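Local coordinates for protein transcriptional regulator, HTH_3 family (PDB 1Y9Q) that probably acts as a DNA-binding transcriptional regulator, pairing a helix-turn-helix region with a zinc-binding cupin domain that holds D-methionine, at residues Pro85-Met90 / His115-Ser120; Ile109-His114 / Ala171-Ile176; Met90-Leu95 / Glu105-Thr110. One frame throughout, in Å; residues are numbered along the deposited sequence.

Contact 1: residues Pro85-Met90 / His115-Ser120; sequences PDDLNM and HQQMSS. With MED (D-methionine), chain C.
Beside the D-methionine pocket of the cupin domain, Met90, where the loop 85-89 passes into strand 90-99, and Gln117 of strand 116-119 cross side chains at about a right angle. Met90 is a selenomethionine; its chain bends at chi3 (-119°), which swings CE over the aliphatic part of Gln117, 3.6 Å from CG, while SE lies near the amide. The amide is held from its own segment, by His115 just ahead of the strand. His115 NE2 gives a nearly straight bond (2.8 Å, 177°) to Gln117 OE1, in the ring plane of the histidine and the carbonyl plane of the amide, which turns Gln117 NE2 the other way, toward a water that accepts from it at 2.7 Å. This water donates to Asp87 OD2 at 2.8 Å, and a second donates to both Asp87 OD2 and Gln117 OE1; the polar link between the segments thus runs through bound waters. Asn89 adds an apolar touch, CB to His115 CB at 3.6 Å. Ser119 OG donates to the ligand carboxylate oxygen O at 2.7 Å. Helix 53-63 borders the contact: Asp87 OD1 accepts from Ile53 N, Met90 packs on Ile53 and Gln117 on Ala54, while strand 162-166 pairs with the backbone of 115-120.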
loop_
_atom_site.group_PDB
_atom_site.type_symbol
_atom_site.label_atom_id
_atom_site.label_comp_id
_atom_site.label_asym_id
_atom_site.label_seq_id
_atom_site.Cartn_x
_atom_site.Cartn_y
_atom_site.Cartn_z
ATOM N N PRO A 85 12.216 0.874 -16.646
ATOM C CA PRO A 85 12.070 2.313 -16.896
ATOM C C PRO A 85 11.415 3.190 -15.829
ATOM O O PRO A 85 11.868 4.311 -15.595
ATOM C CB PRO A 85 11.322 2.361 -18.230
ATOM C CG PRO A 85 10.564 1.073 -18.250
ATOM C CD PRO A 85 11.585 0.099 -17.727
ATOM N N ASP A 86 10.362 2.698 -15.184
ATOM C CA ASP A 86 9.680 3.491 -14.164
ATOM C C ASP A 86 10.073 3.135 -12.732
ATOM O O ASP A 86 9.379 3.499 -11.785
ATOM C CB ASP A 86 8.164 3.360 -14.323
ATOM C CG ASP A 86 7.660 3.967 -15.617
ATOM O OD1 ASP A 86 8.090 3.511 -16.698
ATOM O OD2 ASP A 86 6.831 4.900 -15.555
ATOM N N ASP A 87 11.187 2.430 -12.574
ATOM C CA ASP A 87 11.655 2.047 -11.249
ATOM C C ASP A 87 13.186 2.108 -11.201
ATOM O O ASP A 87 13.859 1.103 -10.981
ATOM C CB ASP A 87 11.154 0.634 -10.908
ATOM C CG ASP A 87 9.632 0.518 -10.977
ATOM O OD1 ASP A 87 9.098 0.136 -12.043
ATOM O OD2 ASP A 87 8.962 0.830 -9.969
ATOM N N LEU A 88 13.724 3.307 -11.396
ATOM C CA LEU A 88 15.170 3.515 -11.414
ATOM C C LEU A 88 15.902 3.264 -10.088
ATOM O O LEU A 88 17.090 2.936 -10.091
ATOM C CB LEU A 88 15.475 4.929 -11.919
ATOM C CG LEU A 88 14.883 5.277 -13.292
ATOM C CD1 LEU A 88 15.192 6.726 -13.626
ATOM C CD2 LEU A 88 15.444 4.344 -14.365
ATOM N N ASN A 89 15.215 3.417 -8.959
ATOM C CA ASN A 89 15.863 3.179 -7.670
ATOM C C ASN A 89 15.685 1.747 -7.194
ATOM O O ASN A 89 15.842 1.444 -6.011
ATOM C CB ASN A 89 15.338 4.143 -6.603
ATOM C CG ASN A 89 15.854 5.553 -6.795
ATOM O OD1 ASN A 89 17.015 5.754 -7.154
ATOM N ND2 ASN A 89 15.001 6.538 -6.546
HETATM N N MSE A 90 15.352 0.865 -8.126
HETATM C CA MSE A 90 15.162 -0.537 -7.806
HETATM C C MSE A 90 15.593 -1.355 -9.007
HETATM O O MSE A 90 15.104 -1.148 -10.119
HETATM C CB MSE A 90 13.694 -0.813 -7.477
HETATM C CG MSE A 90 13.388 -2.267 -7.168
HETATM SE SE MSE A 90 11.540 -2.537 -6.680
HETATM C CE MSE A 90 11.790 -3.228 -4.898
ATOM N N HIS A 115 15.013 4.050 -1.432
ATOM C CA HIS A 115 13.727 3.871 -2.092
ATOM C C HIS A 115 12.781 3.002 -1.263
ATOM O O HIS A 115 13.213 2.077 -0.569
ATOM C CB HIS A 115 13.926 3.219 -3.462
ATOM C CG HIS A 115 12.645 2.902 -4.171
ATOM N ND1 HIS A 115 11.827 3.875 -4.704
ATOM C CD2 HIS A 115 12.027 1.720 -4.407
ATOM C CE1 HIS A 115 10.758 3.306 -5.237
ATOM N NE2 HIS A 115 10.855 2.000 -5.069
ATOM N N GLN A 116 11.490 3.318 -1.332
ATOM C CA GLN A 116 10.475 2.552 -0.625
ATOM C C GLN A 116 9.525 2.004 -1.683
ATOM O O GLN A 116 9.020 2.749 -2.522
ATOM C CB GLN A 116 9.705 3.426 0.363
ATOM C CG GLN A 116 8.749 2.628 1.234
ATOM C CD GLN A 116 8.105 3.456 2.321
ATOM O OE1 GLN A 116 8.783 4.185 3.048
ATOM N NE2 GLN A 116 6.788 3.339 2.450
ATOM N N GLN A 117 9.293 0.696 -1.636
ATOM C CA GLN A 117 8.439 0.023 -2.604
ATOM C C GLN A 117 7.218 -0.618 -1.949
ATOM O O GLN A 117 7.348 -1.605 -1.229
ATOM C CB GLN A 117 9.262 -1.057 -3.317
ATOM C CG GLN A 117 8.565 -1.814 -4.426
ATOM C CD GLN A 117 8.295 -0.953 -5.632
ATOM O OE1 GLN A 117 9.006 0.022 -5.891
ATOM N NE2 GLN A 117 7.272 -1.314 -6.392
HETATM N N MSE A 118 6.036 -0.047 -2.171
HETATM C CA MSE A 118 4.815 -0.634 -1.623
HETATM C C MSE A 118 4.191 -1.508 -2.707
HETATM O O MSE A 118 4.239 -1.170 -3.889
HETATM C CB MSE A 118 3.819 0.445 -1.199
HETATM C CG MSE A 118 4.336 1.356 -0.096
HETATM SE SE MSE A 118 5.028 0.378 1.414
HETATM C CE MSE A 118 3.364 -0.408 2.012
ATOM N N SER A 119 3.606 -2.628 -2.299
ATOM C CA SER A 119 2.991 -3.561 -3.243
ATOM C C SER A 119 1.552 -3.890 -2.899
ATOM O O SER A 119 1.155 -3.831 -1.734
ATOM C CB SER A 119 3.770 -4.879 -3.267
ATOM O OG SER A 119 5.100 -4.692 -3.684
ATOM N N SER A 120 0.778 -4.243 -3.923
ATOM C CA SER A 120 -0.612 -4.645 -3.731
ATOM C C SER A 120 -0.521 -6.118 -3.356
ATOM O O SER A 120 0.516 -6.746 -3.551
ATOM C CB SER A 120 -1.408 -4.510 -5.034
ATOM O OG SER A 120 -1.499 -3.164 -5.461
HETATM N N MED C . 7.475 -9.479 -4.661
HETATM C CA MED C . 7.872 -8.330 -5.527
HETATM C C MED C . 7.027 -7.089 -5.209
HETATM O O MED C . 6.143 -7.084 -4.341
HETATM C CB MED C . 9.381 -8.053 -5.336
HETATM C CG MED C . 10.054 -6.946 -6.121
HETATM S SD MED C . 10.036 -7.494 -7.855
HETATM C CE MED C . 11.048 -8.907 -7.826
HETATM O OXT MED C . 7.221 -6.051 -5.841
HETATM O O HOH W 1 6.666 -0.007 -8.632
HETATM O O HOH W 2 10.266 1.007 -7.754
#

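Contact 2: residues Ile109-His114 / Ala171-Ile176; sequences ITLLDH and AVFQNI. With MED (D-methionine), chain C.
Ile109 and Phe173 form one of two hydrogen-bonded antiparallel pairs between 109-114 and 171-176. Their backbone bonds run both ways, Ile109 N to Phe173 O at 2.8 Å and Phe173 N to Ile109 O at 2.9 Å. Leu111 and Ala171 form the second such pair, where Leu111 N reaches Ala171 O at 2.7 Å and the return bond is longer. Between them Thr110 and Val172 make a non-hydrogen-bonded pair, and Val172 CA leans on Ile109 O in a CA-H...O contact of 3.2 Å.

Apolar contact centres on the Phe173 ring. With chi1 at 64°, CG sits between the backbone N and the carbonyl carbon, and the ring lies alongside Ile109, the two side chains pointing the same way. Ile109 CB makes a CH-pi contact over one face, 3.9 Å from the centroid and offset toward the rim. Leu111 CD1 instead comes at the ring edge, 3.7 Å from CE2. On the other face of the sheet, Val172 CG2 meets Thr110 OG1 at 3.7 Å, side by side.

Ligand contact comes from the face that carries Phe173: Ile109 CD1 touches the D-methionine methyl CE at 3.6 Å, and Asn175 also lines the pocket. Antiparallel strands whose inward side chains line a buried site, with zinc close by, are characteristic of the cupin beta-barrel.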
loop_
_atom_site.group_PDB
_atom_site.type_symbol
_atom_site.label_atom_id
_atom_site.label_comp_id
_atom_site.label_asym_id
_atom_site.label_seq_id
_atom_site.Cartn_x
_atom_site.Cartn_y
_atom_site.Cartn_z
ATOM N N ILE A 109 17.272 -8.344 -5.405
ATOM C CA ILE A 109 16.830 -6.959 -5.550
ATOM C C ILE A 109 17.753 -5.927 -4.913
ATOM O O ILE A 109 18.160 -6.077 -3.765
ATOM C CB ILE A 109 15.438 -6.761 -4.907
ATOM C CG1 ILE A 109 14.467 -7.842 -5.396
ATOM C CG2 ILE A 109 14.915 -5.367 -5.210
ATOM C CD1 ILE A 109 14.375 -7.947 -6.892
ATOM N N THR A 110 18.059 -4.872 -5.663
ATOM C CA THR A 110 18.905 -3.793 -5.162
ATOM C C THR A 110 18.089 -2.511 -5.068
ATOM O O THR A 110 17.575 -2.010 -6.071
ATOM C CB THR A 110 20.112 -3.536 -6.083
ATOM O OG1 THR A 110 20.912 -4.719 -6.166
ATOM C CG2 THR A 110 20.963 -2.390 -5.537
ATOM N N LEU A 111 17.958 -1.996 -3.853
ATOM C CA LEU A 111 17.218 -0.771 -3.608
ATOM C C LEU A 111 18.225 0.364 -3.453
ATOM O O LEU A 111 19.234 0.214 -2.760
ATOM C CB LEU A 111 16.384 -0.905 -2.332
ATOM C CG LEU A 111 15.222 -1.895 -2.376
ATOM C CD1 LEU A 111 14.578 -1.999 -1.006
ATOM C CD2 LEU A 111 14.211 -1.432 -3.407
ATOM N N LEU A 112 17.947 1.495 -4.093
ATOM C CA LEU A 112 18.849 2.643 -4.031
ATOM C C LEU A 112 18.156 3.904 -3.533
ATOM O O LEU A 112 16.925 3.989 -3.510
ATOM C CB LEU A 112 19.443 2.917 -5.411
ATOM C CG LEU A 112 20.221 1.786 -6.077
ATOM C CD1 LEU A 112 20.592 2.198 -7.496
ATOM C CD2 LEU A 112 21.456 1.453 -5.268
ATOM N N ASP A 113 18.965 4.877 -3.124
ATOM C CA ASP A 113 18.466 6.153 -2.636
ATOM C C ASP A 113 17.312 5.945 -1.657
ATOM O O ASP A 113 16.263 6.578 -1.777
ATOM C CB ASP A 113 18.008 7.004 -3.823
ATOM C CG ASP A 113 17.924 8.479 -3.486
ATOM O OD1 ASP A 113 18.950 9.046 -3.052
ATOM O OD2 ASP A 113 16.838 9.073 -3.659
ATOM N N HIS A 114 17.528 5.059 -0.688
ATOM C CA HIS A 114 16.535 4.714 0.327
ATOM C C HIS A 114 15.117 4.607 -0.230
ATOM O O HIS A 114 14.144 4.998 0.413
ATOM C CB HIS A 114 16.591 5.702 1.512
ATOM C CG HIS A 114 16.265 7.123 1.162
ATOM N ND1 HIS A 114 14.981 7.556 0.910
ATOM C CD2 HIS A 114 17.056 8.221 1.074
ATOM C CE1 HIS A 114 14.993 8.860 0.684
ATOM N NE2 HIS A 114 16.240 9.286 0.778
ATOM N N ALA A 171 20.533 -1.095 -0.296
ATOM C CA ALA A 171 20.247 -2.366 0.349
ATOM C C ALA A 171 20.010 -3.382 -0.751
ATOM O O ALA A 171 19.390 -3.072 -1.768
ATOM C CB ALA A 171 19.021 -2.254 1.231
ATOM N N VAL A 172 20.530 -4.585 -0.550
ATOM C CA VAL A 172 20.379 -5.659 -1.516
ATOM C C VAL A 172 19.827 -6.854 -0.761
ATOM O O VAL A 172 20.281 -7.155 0.344
ATOM C CB VAL A 172 21.731 -6.047 -2.143
ATOM C CG1 VAL A 172 21.529 -7.161 -3.166
ATOM C CG2 VAL A 172 22.371 -4.828 -2.800
ATOM N N PHE A 173 18.838 -7.526 -1.341
ATOM C CA PHE A 173 18.255 -8.686 -0.680
ATOM C C PHE A 173 17.754 -9.723 -1.666
ATOM O O PHE A 173 17.395 -9.396 -2.797
ATOM C CB PHE A 173 17.107 -8.252 0.244
ATOM C CG PHE A 173 15.925 -7.633 -0.471
ATOM C CD1 PHE A 173 14.788 -8.386 -0.743
ATOM C CD2 PHE A 173 15.938 -6.288 -0.834
ATOM C CE1 PHE A 173 13.676 -7.810 -1.361
ATOM C CE2 PHE A 173 14.834 -5.703 -1.453
ATOM C CZ PHE A 173 13.699 -6.467 -1.716
ATOM N N GLN A 174 17.751 -10.980 -1.238
ATOM C CA GLN A 174 17.252 -12.045 -2.081
ATOM C C GLN A 174 15.769 -12.156 -1.775
ATOM O O GLN A 174 15.364 -12.105 -0.613
ATOM C CB GLN A 174 17.915 -13.386 -1.762
ATOM C CG GLN A 174 17.374 -14.507 -2.648
ATOM C CD GLN A 174 17.770 -15.887 -2.175
ATOM O OE1 GLN A 174 17.372 -16.323 -1.095
ATOM N NE2 GLN A 174 18.562 -16.584 -2.986
ATOM N N ASN A 175 14.960 -12.301 -2.816
ATOM C CA ASN A 175 13.526 -12.431 -2.631
ATOM C C ASN A 175 13.043 -13.703 -3.315
ATOM O O ASN A 175 13.167 -13.842 -4.527
ATOM C CB ASN A 175 12.816 -11.200 -3.210
ATOM C CG ASN A 175 11.302 -11.236 -3.015
ATOM O OD1 ASN A 175 10.795 -11.711 -1.995
ATOM N ND2 ASN A 175 10.576 -10.703 -3.988
ATOM N N ILE A 176 12.525 -14.641 -2.527
ATOM C CA ILE A 176 11.983 -15.881 -3.073
ATOM C C ILE A 176 10.465 -15.729 -3.046
ATOM O O ILE A 176 9.890 -15.466 -1.989
ATOM C CB ILE A 176 12.358 -17.102 -2.202
ATOM C CG1 ILE A 176 13.864 -17.346 -2.255
ATOM C CG2 ILE A 176 11.587 -18.331 -2.666
ATOM C CD1 ILE A 176 14.331 -18.378 -1.247
HETATM N N MED C . 7.475 -9.479 -4.661
HETATM C CA MED C . 7.872 -8.330 -5.527
HETATM C C MED C . 7.027 -7.089 -5.209
HETATM O O MED C . 6.143 -7.084 -4.341
HETATM C CB MED C . 9.381 -8.053 -5.336
HETATM C CG MED C . 10.054 -6.946 -6.121
HETATM S SD MED C . 10.036 -7.494 -7.855
HETATM C CE MED C . 11.048 -8.907 -7.826
HETATM O OXT MED C . 7.221 -6.051 -5.841
#

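Contact 3: residues Met90-Leu95 / Glu105-Thr110; sequences MKIHTL and EIFEIT. With MED (D-methionine), chain C.
Strands 90-99 and 104-111 form an antiparallel beta hairpin at one side of the cupin sheet, and Ile92, Thr94 and Phe107 meet on its ligand-facing side. Phe107 is the centre of that side. Its CG stands anti to the carbonyl carbon (chi1 -49°), and the ring presents one face to D-methionine, whose methyl CE lies 3.4 Å from CD2, above the rim rather than the ring centre. Thr94 OG1 approaches the same ring differently, at its edge and in its plane, 3.4 Å from CD1; an oxygen placed there would face the slightly positive rim hydrogens. Ile92 CG2 comes obliquely to CD1 at 3.6 Å, and Ile92 CD1 extends to the ligand sulfur SD at 3.8 Å. The thioether end of D-methionine is thus met by an aromatic face and, with Ile109, two branched aliphatic chains. Met90 CE also packs on Ile109 CG2 at 3.8 Å.

Backbone bonds pair Lys91 with Thr110 and His93 with Glu108, each in both directions, while Leu95 N, where the chain turns a corner, reaches Ile106 O at 2.8 Å with a more bent angle of 140°. The opposite side of the hairpin carries Lys91, His93, Glu108 and Thr110. Here His93 CB packs against Glu108 CB at 4.0 Å, and Leu95 CD2 lies over one face of the imidazole. Lys91 NZ turns elsewhere, to Ser83 OG.

Strand 104-111 lies between 90-99 and 171-178, and its other edge pairs with the latter, including a backbone bond between Phe107 and Asn175. Helix 53-63 covers the ligand-facing side, with Ile53 against Met90 and Ile92 and Trp57 against Phe107.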
loop_
_atom_site.group_PDB
_atom_site.type_symbol
_atom_site.label_atom_id
_atom_site.label_comp_id
_atom_site.label_asym_id
_atom_site.label_seq_id
_atom_site.Cartn_x
_atom_site.Cartn_y
_atom_site.Cartn_z
HETATM N N MSE A 90 15.352 0.865 -8.126
HETATM C CA MSE A 90 15.162 -0.537 -7.806
HETATM C C MSE A 90 15.593 -1.355 -9.007
HETATM O O MSE A 90 15.104 -1.148 -10.119
HETATM C CB MSE A 90 13.694 -0.813 -7.477
HETATM C CG MSE A 90 13.388 -2.267 -7.168
HETATM SE SE MSE A 90 11.540 -2.537 -6.680
HETATM C CE MSE A 90 11.790 -3.228 -4.898
ATOM N N LYS A 91 16.522 -2.274 -8.788
ATOM C CA LYS A 91 17.002 -3.114 -9.869
ATOM C C LYS A 91 16.688 -4.573 -9.568
ATOM O O LYS A 91 16.917 -5.046 -8.455
ATOM C CB LYS A 91 18.503 -2.899 -10.059
ATOM C CG LYS A 91 18.843 -1.446 -10.359
ATOM C CD LYS A 91 20.269 -1.268 -10.843
ATOM C CE LYS A 91 20.549 0.197 -11.162
ATOM N NZ LYS A 91 19.600 0.745 -12.175
ATOM N N ILE A 92 16.150 -5.273 -10.563
ATOM C CA ILE A 92 15.777 -6.676 -10.408
ATOM C C ILE A 92 16.716 -7.624 -11.149
ATOM O O ILE A 92 16.905 -7.502 -12.358
ATOM C CB ILE A 92 14.350 -6.944 -10.950
ATOM C CG1 ILE A 92 13.375 -5.886 -10.439
ATOM C CG2 ILE A 92 13.887 -8.337 -10.534
ATOM C CD1 ILE A 92 13.269 -5.809 -8.944
ATOM N N HIS A 93 17.304 -8.568 -10.422
ATOM C CA HIS A 93 18.182 -9.556 -11.036
ATOM C C HIS A 93 17.526 -10.918 -10.828
ATOM O O HIS A 93 17.568 -11.473 -9.729
ATOM C CB HIS A 93 19.567 -9.552 -10.386
ATOM C CG HIS A 93 20.514 -10.548 -10.984
ATOM N ND1 HIS A 93 21.636 -10.999 -10.323
ATOM C CD2 HIS A 93 20.499 -11.190 -12.176
ATOM C CE1 HIS A 93 22.268 -11.878 -11.080
ATOM N NE2 HIS A 93 21.598 -12.013 -12.210
ATOM N N THR A 94 16.911 -11.455 -11.877
ATOM C CA THR A 94 16.250 -12.752 -11.764
ATOM C C THR A 94 17.271 -13.886 -11.742
ATOM O O THR A 94 17.964 -14.131 -12.729
ATOM C CB THR A 94 15.259 -12.979 -12.931
ATOM O OG1 THR A 94 14.280 -11.931 -12.941
ATOM C CG2 THR A 94 14.545 -14.322 -12.772
ATOM N N LEU A 95 17.365 -14.572 -10.607
ATOM C CA LEU A 95 18.293 -15.686 -10.461
ATOM C C LEU A 95 17.667 -16.963 -11.015
ATOM O O LEU A 95 18.335 -17.771 -11.669
ATOM C CB LEU A 95 18.641 -15.901 -8.984
ATOM C CG LEU A 95 19.263 -14.740 -8.200
ATOM C CD1 LEU A 95 19.559 -15.201 -6.782
ATOM C CD2 LEU A 95 20.538 -14.269 -8.885
ATOM N N GLU A 105 10.077 -18.539 -7.802
ATOM C CA GLU A 105 10.567 -17.461 -8.645
ATOM C C GLU A 105 11.574 -16.794 -7.710
ATOM O O GLU A 105 11.206 -16.410 -6.605
ATOM C CB GLU A 105 9.408 -16.521 -8.945
ATOM C CG GLU A 105 9.592 -15.658 -10.137
ATOM C CD GLU A 105 8.280 -15.067 -10.592
ATOM O OE1 GLU A 105 7.979 -15.190 -11.787
ATOM O OE2 GLU A 105 7.555 -14.481 -9.756
ATOM N N ILE A 106 12.833 -16.663 -8.125
ATOM C CA ILE A 106 13.844 -16.076 -7.241
ATOM C C ILE A 106 14.574 -14.866 -7.820
ATOM O O ILE A 106 15.143 -14.923 -8.918
ATOM C CB ILE A 106 14.882 -17.140 -6.832
ATOM C CG1 ILE A 106 14.162 -18.328 -6.192
ATOM C CG2 ILE A 106 15.888 -16.555 -5.856
ATOM C CD1 ILE A 106 15.070 -19.502 -5.871
ATOM N N PHE A 107 14.575 -13.781 -7.049
ATOM C CA PHE A 107 15.204 -12.537 -7.471
ATOM C C PHE A 107 16.222 -12.006 -6.473
ATOM O O PHE A 107 16.183 -12.332 -5.287
ATOM C CB PHE A 107 14.153 -11.441 -7.630
ATOM C CG PHE A 107 12.961 -11.847 -8.428
ATOM C CD1 PHE A 107 12.978 -11.786 -9.815
ATOM C CD2 PHE A 107 11.803 -12.270 -7.786
ATOM C CE1 PHE A 107 11.854 -12.139 -10.555
ATOM C CE2 PHE A 107 10.673 -12.626 -8.512
ATOM C CZ PHE A 107 10.698 -12.559 -9.900
ATOM N N GLU A 108 17.128 -11.176 -6.980
ATOM C CA GLU A 108 18.110 -10.499 -6.144
ATOM C C GLU A 108 17.758 -9.043 -6.424
ATOM O O GLU A 108 17.904 -8.573 -7.550
ATOM C CB GLU A 108 19.544 -10.805 -6.588
ATOM C CG GLU A 108 20.575 -10.199 -5.656
ATOM C CD GLU A 108 21.958 -10.785 -5.839
ATOM O OE1 GLU A 108 22.129 -12.005 -5.619
ATOM O OE2 GLU A 108 22.876 -10.021 -6.200
ATOM N N ILE A 109 17.272 -8.344 -5.405
ATOM C CA ILE A 109 16.830 -6.959 -5.550
ATOM C C ILE A 109 17.753 -5.927 -4.913
ATOM O O ILE A 109 18.160 -6.077 -3.765
ATOM C CB ILE A 109 15.438 -6.761 -4.907
ATOM C CG1 ILE A 109 14.467 -7.842 -5.396
ATOM C CG2 ILE A 109 14.915 -5.367 -5.210
ATOM C CD1 ILE A 109 14.375 -7.947 -6.892
ATOM N N THR A 110 18.059 -4.872 -5.663
ATOM C CA THR A 110 18.905 -3.793 -5.162
ATOM C C THR A 110 18.089 -2.511 -5.068
ATOM O O THR A 110 17.575 -2.010 -6.071
ATOM C CB THR A 110 20.112 -3.536 -6.083
ATOM O OG1 THR A 110 20.912 -4.719 -6.166
ATOM C CG2 THR A 110 20.963 -2.390 -5.537
HETATM N N MED C . 7.475 -9.479 -4.661
HETATM C CA MED C . 7.872 -8.330 -5.527
HETATM C C MED C . 7.027 -7.089 -5.209
HETATM O O MED C . 6.143 -7.084 -4.341
HETATM C CB MED C . 9.381 -8.053 -5.336
HETATM C CG MED C . 10.054 -6.946 -6.121
HETATM S SD MED C . 10.036 -7.494 -7.855
HETATM C CE MED C . 11.048 -8.907 -7.826
HETATM O OXT MED C . 7.221 -6.051 -5.841
#

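How the contacts relate
All three contacts border one D-methionine site. Contacts 2 and 3 belong to the five-stranded sheet, with centres about 8 Å apart; they share strand 104-111, and they have Ile109 and Thr110 in common. Contact 1 lies about 10 Å from contact 2 and about 12 Å from contact 3, centre to centre, and links the entry to that sheet with strand 116-119 of the four-stranded one. Along the chain, contact 3 nests inside the loop closed by contact 1, whereas contacts 1 and 2 alternate. Met90 belongs to contacts 1 and 3, and its CE packs on Leu111 of contact 2. One hairpin, the distant strand 171-178 and strand 116-119 thus converge on the ligand, joined in the pocket by Ile53 and Trp57 of helix 53-63.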